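Local structure of putative alpha/beta hydrolase (Desulfitobacterium hafniense, 4RPC) at residues A[69-74]-A[102-107]; A[114-119]-A[203-208]; A[166-171]-A[241-246]; A[192-197]-A[221-226]. The protein probably catalyses hydrolysis of a substrate that has not been identified, as a putative member of the alpha/beta hydrolase family. All blocks are in the same frame, centred on the assembly; numbering follows the deposited sequence.

Interaction 1 of 4, residues A[69-74]-A[102-107]; sequences SVEETA and AVEMAI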
# COMPACT_ATOMS: atom_id res chain seq x y z
N SER A 69 1.00 -10.92 -9.90
CA SER A 69 1.97 -9.87 -9.99
C SER A 69 1.31 -8.51 -9.74
O SER A 69 0.11 -8.33 -9.84
CB SER A 69 2.57 -9.85 -11.40
OG SER A 69 1.52 -9.58 -12.31
N VAL A 70 2.15 -7.55 -9.44
CA VAL A 70 1.69 -6.22 -9.29
C VAL A 70 1.06 -5.81 -10.57
O VAL A 70 0.01 -5.20 -10.53
CB VAL A 70 2.85 -5.24 -8.92
CG1 VAL A 70 2.38 -3.80 -8.98
CG2 VAL A 70 3.45 -5.57 -7.58
N GLU A 71 1.69 -6.10 -11.72
CA GLU A 71 1.12 -5.72 -13.04
C GLU A 71 -0.31 -6.30 -13.29
O GLU A 71 -1.22 -5.63 -13.83
CB GLU A 71 2.03 -6.16 -14.22
CG GLU A 71 3.39 -5.43 -14.30
CD GLU A 71 4.46 -5.98 -13.35
OE1 GLU A 71 4.21 -6.91 -12.54
OE2 GLU A 71 5.60 -5.47 -13.40
N GLU A 72 -0.48 -7.58 -12.99
CA GLU A 72 -1.78 -8.18 -13.25
C GLU A 72 -2.85 -7.65 -12.25
O GLU A 72 -3.97 -7.32 -12.64
CB GLU A 72 -1.65 -9.68 -13.22
CG GLU A 72 -2.84 -10.37 -13.87
CD GLU A 72 -2.53 -11.83 -14.22
OE1 GLU A 72 -1.48 -12.06 -14.89
OE2 GLU A 72 -3.33 -12.70 -13.81
N THR A 73 -2.48 -7.44 -11.01
CA THR A 73 -3.38 -6.86 -10.03
C THR A 73 -3.79 -5.42 -10.44
O THR A 73 -5.00 -5.07 -10.49
CB THR A 73 -2.72 -6.95 -8.64
OG1 THR A 73 -2.73 -8.32 -8.25
CG2 THR A 73 -3.41 -6.11 -7.59
N ALA A 74 -2.81 -4.62 -10.86
CA ALA A 74 -3.08 -3.26 -11.35
C ALA A 74 -4.01 -3.31 -12.56
O ALA A 74 -5.04 -2.61 -12.58
CB ALA A 74 -1.79 -2.52 -11.67
N ALA A 102 -0.35 1.06 -6.71
CA ALA A 102 -0.73 2.44 -7.04
C ALA A 102 0.17 2.99 -8.15
O ALA A 102 -0.31 3.52 -9.12
CB ALA A 102 -0.61 3.32 -5.82
N VAL A 103 1.50 2.81 -8.01
CA VAL A 103 2.44 3.31 -8.98
C VAL A 103 2.17 2.67 -10.31
O VAL A 103 2.10 3.32 -11.34
CB VAL A 103 3.89 3.08 -8.53
CG1 VAL A 103 4.88 3.48 -9.62
CG2 VAL A 103 4.17 3.91 -7.30
N GLU A 104 2.02 1.36 -10.30
CA GLU A 104 1.73 0.64 -11.54
C GLU A 104 0.46 1.14 -12.22
O GLU A 104 0.37 1.17 -13.47
CB GLU A 104 1.60 -0.85 -11.26
CG GLU A 104 1.30 -1.72 -12.44
CD GLU A 104 2.43 -1.82 -13.40
OE1 GLU A 104 3.59 -1.53 -13.03
OE2 GLU A 104 2.14 -2.19 -14.55
N MSE A 105 -0.54 1.45 -11.43
CA MSE A 105 -1.74 2.07 -12.03
C MSE A 105 -1.45 3.41 -12.68
O MSE A 105 -1.99 3.71 -13.71
CB MSE A 105 -2.85 2.17 -11.00
CG MSE A 105 -3.44 0.75 -10.96
SE MSE A 105 -4.80 0.86 -9.58
CE MSE A 105 -6.11 1.57 -10.90
N ALA A 106 -0.53 4.20 -12.10
CA ALA A 106 -0.18 5.51 -12.68
C ALA A 106 0.58 5.39 -13.97
O ALA A 106 0.52 6.28 -14.79
CB ALA A 106 0.62 6.35 -11.68
N ILE A 107 1.30 4.30 -14.14
CA ILE A 107 2.12 4.06 -15.31
C ILE A 107 1.32 3.47 -16.48
O ILE A 107 1.58 3.81 -17.62
CB ILE A 107 3.23 3.07 -14.94
CG1 ILE A 107 4.22 3.72 -13.99
CG2 ILE A 107 3.87 2.47 -16.19
CD1 ILE A 107 5.25 2.71 -13.49
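Glu104 OE1 is hydrogen-bonded to Tyr192 OH and has Lys197 NZ as a weak, more distant ionic partner, while the aliphatic part of the same buried side chain lies on Ala74. Glu104 CG comes within 3.3 Å of Ala74 CB, and alanine suits this close approach because its methyl carries nothing further to accommodate. Beyond CG the Glu104 chain bends, and the chi2 of 69° turns CD toward Glu71, 3.8 Å from Glu71 CG. Glu104 OE2 lies 3.5 Å from the same Glu71 CG, and the two glutamate side chains cross at about a right angle. Glu71 OE2 and Glu104 OE1 are 4.4 Å apart, a like-charge pair whose repulsion is probably eased by Lys197, which makes a salt bridge to Glu71. The helices involved, 70-83, with Ser69 as its N-cap, and 97-108, belong to an alpha/beta hydrolase fold, and the second follows a strand through what is probably the nucleophile elbow. The axes of segments 70-74 and 102-107 come within 8.9 Å and cross at -67°. Val70 CG1 lies 3.8 Å from Glu104 CB, a methyl set against the apolar stem of the acid. Met105, a selenomethionine, brings CG to 3.7 Å from Ala74 CB, and its flexible side chain continues onto Leu77 and Leu81.

Interaction 2 of 4, residues A[114-119]-A[203-208]; sequences MNLLLD and ARVSVL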
# COMPACT_ATOMS: atom_id res chain seq x y z
N MSE A 114 -4.26 11.56 -10.52
CA MSE A 114 -3.76 12.93 -10.27
C MSE A 114 -2.73 12.92 -9.19
O MSE A 114 -1.78 13.66 -9.27
CB MSE A 114 -4.77 14.01 -9.87
CG MSE A 114 -4.77 15.15 -10.93
SE MSE A 114 -5.46 14.47 -12.65
CE MSE A 114 -6.92 13.69 -11.60
N ASN A 115 -2.90 12.11 -8.15
CA ASN A 115 -2.00 12.13 -7.01
C ASN A 115 -1.75 10.73 -6.53
O ASN A 115 -2.70 9.92 -6.38
CB ASN A 115 -2.63 12.89 -5.83
CG ASN A 115 -2.77 14.40 -6.07
OD1 ASN A 115 -1.86 15.18 -5.75
ND2 ASN A 115 -3.93 14.82 -6.54
N LEU A 116 -0.50 10.44 -6.18
CA LEU A 116 -0.15 9.16 -5.58
C LEU A 116 0.32 9.49 -4.21
O LEU A 116 1.12 10.42 -4.06
CB LEU A 116 0.97 8.48 -6.34
CG LEU A 116 0.65 7.89 -7.67
CD1 LEU A 116 1.94 7.40 -8.28
CD2 LEU A 116 -0.32 6.76 -7.54
N LEU A 117 -0.22 8.79 -3.19
CA LEU A 117 0.32 8.88 -1.84
C LEU A 117 0.90 7.53 -1.50
O LEU A 117 0.14 6.54 -1.38
CB LEU A 117 -0.75 9.20 -0.84
CG LEU A 117 -1.21 10.64 -0.71
CD1 LEU A 117 -1.94 11.08 -1.94
CD2 LEU A 117 -2.03 10.87 0.56
N LEU A 118 2.19 7.49 -1.32
CA LEU A 118 2.86 6.23 -1.22
C LEU A 118 3.45 6.09 0.13
O LEU A 118 4.32 6.87 0.51
CB LEU A 118 3.93 6.13 -2.31
CG LEU A 118 3.45 6.41 -3.71
CD1 LEU A 118 4.61 6.47 -4.71
CD2 LEU A 118 2.42 5.35 -4.14
N ASP A 119 2.96 5.10 0.88
CA ASP A 119 3.36 4.91 2.27
C ASP A 119 4.11 3.59 2.33
O ASP A 119 3.50 2.56 2.11
CB ASP A 119 2.07 4.93 3.15
CG ASP A 119 2.31 5.09 4.70
OD1 ASP A 119 3.48 5.00 5.19
OD2 ASP A 119 1.29 5.30 5.45
N ALA A 203 1.13 11.88 -12.45
CA ALA A 203 0.67 12.13 -11.10
C ALA A 203 1.67 12.90 -10.25
O ALA A 203 2.87 12.66 -10.33
CB ALA A 203 0.33 10.82 -10.42
N ARG A 204 1.19 13.80 -9.41
CA ARG A 204 2.04 14.33 -8.36
C ARG A 204 2.22 13.22 -7.34
O ARG A 204 1.26 12.61 -6.92
CB ARG A 204 1.37 15.47 -7.65
CG ARG A 204 2.23 16.00 -6.52
CD ARG A 204 1.73 17.38 -6.09
NE ARG A 204 0.34 17.26 -5.63
CZ ARG A 204 -0.43 18.28 -5.26
NH1 ARG A 204 0.02 19.53 -5.25
NH2 ARG A 204 -1.68 18.01 -4.88
N VAL A 205 3.45 12.99 -6.92
CA VAL A 205 3.77 11.95 -5.98
C VAL A 205 4.07 12.55 -4.60
O VAL A 205 5.00 13.39 -4.42
CB VAL A 205 5.01 11.18 -6.47
CG1 VAL A 205 5.47 10.19 -5.41
CG2 VAL A 205 4.69 10.42 -7.76
N SER A 206 3.33 12.09 -3.60
CA SER A 206 3.65 12.39 -2.24
C SER A 206 4.05 11.07 -1.55
O SER A 206 3.32 10.05 -1.63
CB SER A 206 2.43 13.01 -1.59
OG SER A 206 1.88 14.02 -2.46
N VAL A 207 5.18 11.09 -0.85
CA VAL A 207 5.69 9.97 -0.08
C VAL A 207 5.56 10.19 1.45
O VAL A 207 6.10 11.18 2.01
CB VAL A 207 7.17 9.79 -0.39
CG1 VAL A 207 7.67 8.40 0.02
CG2 VAL A 207 7.42 10.01 -1.87
N LEU A 208 4.87 9.28 2.12
CA LEU A 208 4.82 9.27 3.57
C LEU A 208 5.93 8.34 4.09
O LEU A 208 6.08 7.19 3.66
CB LEU A 208 3.46 8.87 4.11
CG LEU A 208 2.23 9.22 3.30
CD1 LEU A 208 1.03 9.44 4.21
CD2 LEU A 208 2.34 10.36 2.32
O HOH W 1 0.30 13.82 -4.40
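Asn115 and Arg204 lie side by side, their side chains pointing the same way, with amide and guanidinium planes 41° apart. The arginine grips side-on: Arg204 NE and NH2 each donate to Asn115 OD1 at 3.0 Å, and that oxygen sits at the guanidinium edge, in its plane. A bridging water also donates to OD1 and to Arg204 O, while Asn115 ND2 bonds to Gln90 O. An alanine in place of Arg204 would probably leave Asn115 OD1 without two of its three donors and its amide less firmly oriented.

Strands 115-119 and 204-208 run parallel in the central sheet of the alpha/beta hydrolase fold. Asn115, Leu117, Arg204 and Leu208 face helix 249-259. On the other face Leu118 CD1 meets Val205 CG1 at 3.9 Å and Leu116 CD1 meets Val205 CG2 at 4.1 Å; beta-branched valine, and leucine with its branch one carbon farther out, suit a buried strand. At the far end Asp119 crosses Leu208 at about a right angle, its OD2 bonded to Tyr93. Backbone bonds such as Ser206 N to Leu116 O at 2.8 Å run the length of the pair; the Arg204-Asn115 bonds supplement them at its start, and apolar contact does so along the Leu116, Leu118 and Val205 face.

Interaction 3 of 4, residues A[166-171]-A[241-246]; sequences VEVLQP and HAEVLS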
# COMPACT_ATOMS: atom_id res chain seq x y z
N VAL A 166 4.52 -5.65 17.48
CA VAL A 166 3.27 -6.35 17.74
C VAL A 166 2.10 -5.37 17.96
O VAL A 166 1.05 -5.47 17.34
CB VAL A 166 3.41 -7.30 18.93
CG1 VAL A 166 2.07 -7.85 19.34
CG2 VAL A 166 4.30 -8.46 18.57
N GLU A 167 2.26 -4.42 18.86
CA GLU A 167 1.17 -3.48 19.14
C GLU A 167 0.79 -2.73 17.87
O GLU A 167 -0.37 -2.52 17.62
CB GLU A 167 1.54 -2.52 20.28
CG GLU A 167 2.15 -1.22 19.80
CD GLU A 167 2.08 -0.12 20.86
OE1 GLU A 167 2.81 -0.21 21.88
OE2 GLU A 167 1.30 0.83 20.65
N VAL A 168 1.75 -2.38 17.04
CA VAL A 168 1.47 -1.61 15.81
C VAL A 168 0.93 -2.41 14.61
O VAL A 168 0.03 -1.94 13.93
CB VAL A 168 2.73 -0.87 15.33
CG1 VAL A 168 2.46 -0.15 14.03
CG2 VAL A 168 3.18 0.16 16.36
N LEU A 169 1.49 -3.57 14.34
CA LEU A 169 1.20 -4.31 13.12
C LEU A 169 0.14 -5.38 13.31
O LEU A 169 -0.61 -5.69 12.41
CB LEU A 169 2.51 -5.00 12.59
CG LEU A 169 3.57 -4.06 12.00
CD1 LEU A 169 4.83 -4.75 11.52
CD2 LEU A 169 3.01 -3.21 10.86
N GLN A 170 0.10 -5.97 14.49
CA GLN A 170 -0.82 -7.06 14.71
C GLN A 170 -2.25 -6.66 14.39
O GLN A 170 -2.98 -7.46 13.82
CB GLN A 170 -0.68 -7.58 16.14
CG GLN A 170 -1.42 -8.87 16.39
CD GLN A 170 -1.41 -9.32 17.85
OE1 GLN A 170 -1.05 -8.59 18.75
NE2 GLN A 170 -1.82 -10.50 18.06
N PRO A 171 -2.67 -5.42 14.73
CA PRO A 171 -4.03 -5.08 14.34
C PRO A 171 -4.29 -4.99 12.83
O PRO A 171 -5.47 -4.93 12.45
CB PRO A 171 -4.25 -3.66 14.92
CG PRO A 171 -3.13 -3.38 15.85
CD PRO A 171 -2.05 -4.41 15.62
N HIS A 241 7.13 1.49 10.01
CA HIS A 241 6.40 1.05 8.83
C HIS A 241 4.93 0.87 9.14
O HIS A 241 4.56 0.10 10.01
CB HIS A 241 6.97 -0.29 8.36
CG HIS A 241 6.44 -0.78 7.05
ND1 HIS A 241 6.92 -0.35 5.84
CD2 HIS A 241 5.50 -1.72 6.77
CE1 HIS A 241 6.32 -1.00 4.86
NE2 HIS A 241 5.45 -1.84 5.40
N ALA A 242 4.10 1.64 8.44
CA ALA A 242 2.64 1.60 8.62
C ALA A 242 2.13 2.00 10.02
O ALA A 242 0.97 1.74 10.31
CB ALA A 242 2.14 0.20 8.24
N GLU A 243 2.96 2.61 10.88
CA GLU A 243 2.54 3.02 12.24
C GLU A 243 1.46 4.16 12.22
O GLU A 243 0.47 4.13 13.00
CB GLU A 243 3.75 3.45 13.08
CG GLU A 243 3.41 3.69 14.53
CD GLU A 243 4.60 3.72 15.47
OE1 GLU A 243 5.79 3.72 15.01
OE2 GLU A 243 4.34 3.79 16.73
N VAL A 244 1.64 5.12 11.33
CA VAL A 244 0.64 6.17 11.17
C VAL A 244 -0.70 5.58 10.75
O VAL A 244 -1.75 5.99 11.22
CB VAL A 244 1.07 7.22 10.13
CG1 VAL A 244 0.03 8.34 10.07
CG2 VAL A 244 2.40 7.88 10.50
N LEU A 245 -0.67 4.60 9.85
CA LEU A 245 -1.92 3.96 9.42
C LEU A 245 -2.55 3.19 10.54
O LEU A 245 -3.78 3.18 10.71
CB LEU A 245 -1.60 3.01 8.23
CG LEU A 245 -2.77 2.30 7.63
CD1 LEU A 245 -3.79 3.31 7.12
CD2 LEU A 245 -2.26 1.38 6.49
N SER A 246 -1.73 2.51 11.31
CA SER A 246 -2.25 1.62 12.34
C SER A 246 -2.91 2.44 13.44
O SER A 246 -4.11 2.32 13.65
CB SER A 246 -1.16 0.75 12.92
OG SER A 246 -1.69 -0.16 13.84
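Val168 has the largest area buried by the contact, and its two methyls divide the work. CG1, anti to the backbone N (chi1 177°), lies against helix 243-247, with Val168 CG1 3.6 Å from Glu243 CA and 3.9 Å from Ser246 CB. Val168 CG2 lies against the Glu243 carboxylate, 3.8 Å from Glu243 OE2, and the two side chains cross at about a right angle. The Glu243 chain is extended, and Gly240 N bonds to its OE1, which would steady the carboxylate. An alanine in place of Val168 would probably open a gap beside Glu243 and Ser246, leaving the Glu243 chain freer to shift although its OE1 is still held. Ser246 supplies the polar tie: OG, also anti to its backbone N (chi1 -176°), donates to Val168 O. The modelled 2.5 Å between Ser246 OG and Val168 O is very short, so its exact length is doubtful. A serine suits the place, being small enough to approach a helical carbonyl closely. Leu169 reaches across with CD2, 3.8 Å from His241 O, packing beside the residue that probably serves as the histidine of a Ser-His-Glu triad with Ser96 and Glu213. The contact thus joins helix 165-169, which rests on helix 130-145 through Val166 and Leu169, to helix 243-247, whose Leu245 packs on the central strand 88-95 at Tyr93 and Val95.

Interaction 4 of 4, residues A[192-197]-A[221-226]; sequences YDLKAK and PLLAEI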
# COMPACT_ATOMS: atom_id res chain seq x y z
N TYR A 192 8.45 -7.08 -8.01
CA TYR A 192 8.20 -5.84 -8.79
C TYR A 192 9.48 -5.04 -8.98
O TYR A 192 10.17 -4.68 -8.03
CB TYR A 192 7.15 -4.99 -8.12
CG TYR A 192 6.59 -3.84 -8.96
CD1 TYR A 192 5.98 -4.08 -10.18
CD2 TYR A 192 6.64 -2.56 -8.51
CE1 TYR A 192 5.46 -3.03 -10.92
CE2 TYR A 192 6.15 -1.51 -9.25
CZ TYR A 192 5.53 -1.73 -10.45
OH TYR A 192 5.01 -0.65 -11.21
N ASP A 193 9.81 -4.75 -10.20
CA ASP A 193 11.00 -3.96 -10.47
C ASP A 193 10.63 -2.68 -11.23
O ASP A 193 10.42 -2.68 -12.44
CB ASP A 193 11.97 -4.85 -11.23
CG ASP A 193 13.31 -4.20 -11.51
OD1 ASP A 193 13.59 -3.07 -11.09
OD2 ASP A 193 14.08 -4.85 -12.23
N LEU A 194 10.53 -1.58 -10.49
CA LEU A 194 10.06 -0.31 -11.06
C LEU A 194 11.12 0.39 -11.94
O LEU A 194 10.79 0.92 -12.96
CB LEU A 194 9.67 0.64 -9.93
CG LEU A 194 9.23 2.04 -10.30
CD1 LEU A 194 8.09 1.93 -11.28
CD2 LEU A 194 8.86 2.81 -9.06
N LYS A 195 12.38 0.34 -11.54
CA LYS A 195 13.45 0.97 -12.32
C LYS A 195 13.47 0.45 -13.74
O LYS A 195 13.63 1.25 -14.67
CB LYS A 195 14.83 0.72 -11.67
CG LYS A 195 16.00 1.33 -12.42
CD LYS A 195 16.97 2.06 -11.49
CE LYS A 195 18.28 2.38 -12.19
NZ LYS A 195 18.07 3.11 -13.48
N ALA A 196 13.25 -0.86 -13.89
CA ALA A 196 13.36 -1.54 -15.18
C ALA A 196 12.33 -1.09 -16.18
O ALA A 196 12.50 -1.31 -17.37
CB ALA A 196 13.25 -3.05 -15.00
N LYS A 197 11.25 -0.49 -15.70
CA LYS A 197 10.19 -0.04 -16.58
C LYS A 197 10.53 1.24 -17.35
O LYS A 197 9.92 1.50 -18.35
CB LYS A 197 8.93 0.17 -15.80
CG LYS A 197 8.46 -1.16 -15.26
CD LYS A 197 7.12 -1.06 -14.64
CE LYS A 197 6.75 -2.40 -14.06
NZ LYS A 197 6.07 -3.18 -15.09
N PRO A 221 14.71 8.90 -4.58
CA PRO A 221 15.36 9.26 -5.87
C PRO A 221 14.71 8.60 -7.11
O PRO A 221 14.49 9.27 -8.11
CB PRO A 221 16.79 8.74 -5.70
CG PRO A 221 17.02 8.66 -4.24
CD PRO A 221 15.70 8.49 -3.56
N LEU A 222 14.41 7.32 -7.04
CA LEU A 222 13.74 6.63 -8.14
C LEU A 222 12.38 7.25 -8.46
O LEU A 222 12.03 7.47 -9.62
CB LEU A 222 13.54 5.15 -7.79
CG LEU A 222 12.84 4.31 -8.85
CD1 LEU A 222 13.51 4.50 -10.21
CD2 LEU A 222 12.93 2.87 -8.42
N LEU A 223 11.60 7.53 -7.44
CA LEU A 223 10.28 8.12 -7.68
C LEU A 223 10.38 9.51 -8.29
O LEU A 223 9.55 9.90 -9.10
CB LEU A 223 9.50 8.17 -6.39
CG LEU A 223 9.28 6.80 -5.76
CD1 LEU A 223 8.81 6.94 -4.33
CD2 LEU A 223 8.32 5.98 -6.60
N ALA A 224 11.40 10.24 -7.88
CA ALA A 224 11.64 11.57 -8.38
C ALA A 224 11.98 11.61 -9.89
O ALA A 224 11.55 12.53 -10.56
CB ALA A 224 12.76 12.22 -7.59
N GLU A 225 12.72 10.64 -10.40
CA GLU A 225 12.98 10.59 -11.83
C GLU A 225 11.78 10.05 -12.62
O GLU A 225 11.65 10.29 -13.80
CB GLU A 225 14.23 9.78 -12.15
CG GLU A 225 14.09 8.27 -12.04
CD GLU A 225 15.42 7.55 -12.19
OE1 GLU A 225 16.40 8.22 -12.57
OE2 GLU A 225 15.51 6.32 -11.93
N ILE A 226 10.88 9.35 -11.95
CA ILE A 226 9.67 8.88 -12.58
C ILE A 226 8.61 10.00 -12.75
O ILE A 226 7.95 10.08 -13.79
CB ILE A 226 9.13 7.66 -11.80
CG1 ILE A 226 10.05 6.50 -12.12
CG2 ILE A 226 7.70 7.26 -12.19
CD1 ILE A 226 9.63 5.26 -11.44
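Leu194 turns CG anti to its backbone N (chi1 177°) and sets its methyls through a chi2 of 56°, while Ile226 extends CD1 through a chi2 of -179°. The two side chains reach toward each other tip to tip. Ile226 CD1 settles in the fork of the leucine, 3.4 Å from Leu194 CG, tighter than usual for carbons, and 3.5 Å from Leu194 CD2. The same CD2 methyl also meets Leu223 CD2 at 4.0 Å, with Leu194 and Leu223 crossing at about a right angle, and Leu222 CD2 at 4.1 Å. Leu194 CD2 alone touches all three partners, and CD1 adds a second methyl contact to Ile226. In the alpha/beta hydrolase fold this joins the loop between helix 179-191 and strand 204-210 to helix 220-226, which follows that strand. Leu194 also rests on Val103 and Ile107 of helix 97-108, so it is wedged between two helices. Toward the surface the chemistry changes. Leu222 CD1 lies 4.3 Å from Lys195 CB, the lysine stem lying alongside the leucine. Farther out, Lys195 NZ and Glu225 OE2 stand 4.4 Å apart, beyond a salt bridge, and their opposite charges probably attract only loosely in this exposed position.

How the interactions relate
Interactions 1, 2 and 3 are mostly buried, whereas interaction 4 runs from a buried leucine out to exposed charged residues. Interaction 2 is the sheet itself, carried by regular backbone bonds; the others join helices or loops mainly by side chains. Interaction 1 packs against it, with Val103 and Ala102 on Leu118 and Ala106 on Leu116. Interaction 4 meets the same sheet face through Leu223 on Leu118 and Val207, and polar bonds link it to interaction 1. Interaction 3, beside the probable active site, does not touch the other three, though its nearest atoms come within about 5 Å of interaction 2; its centre is about 24 Å from that of interaction 1 and 27 Å from that of interaction 4.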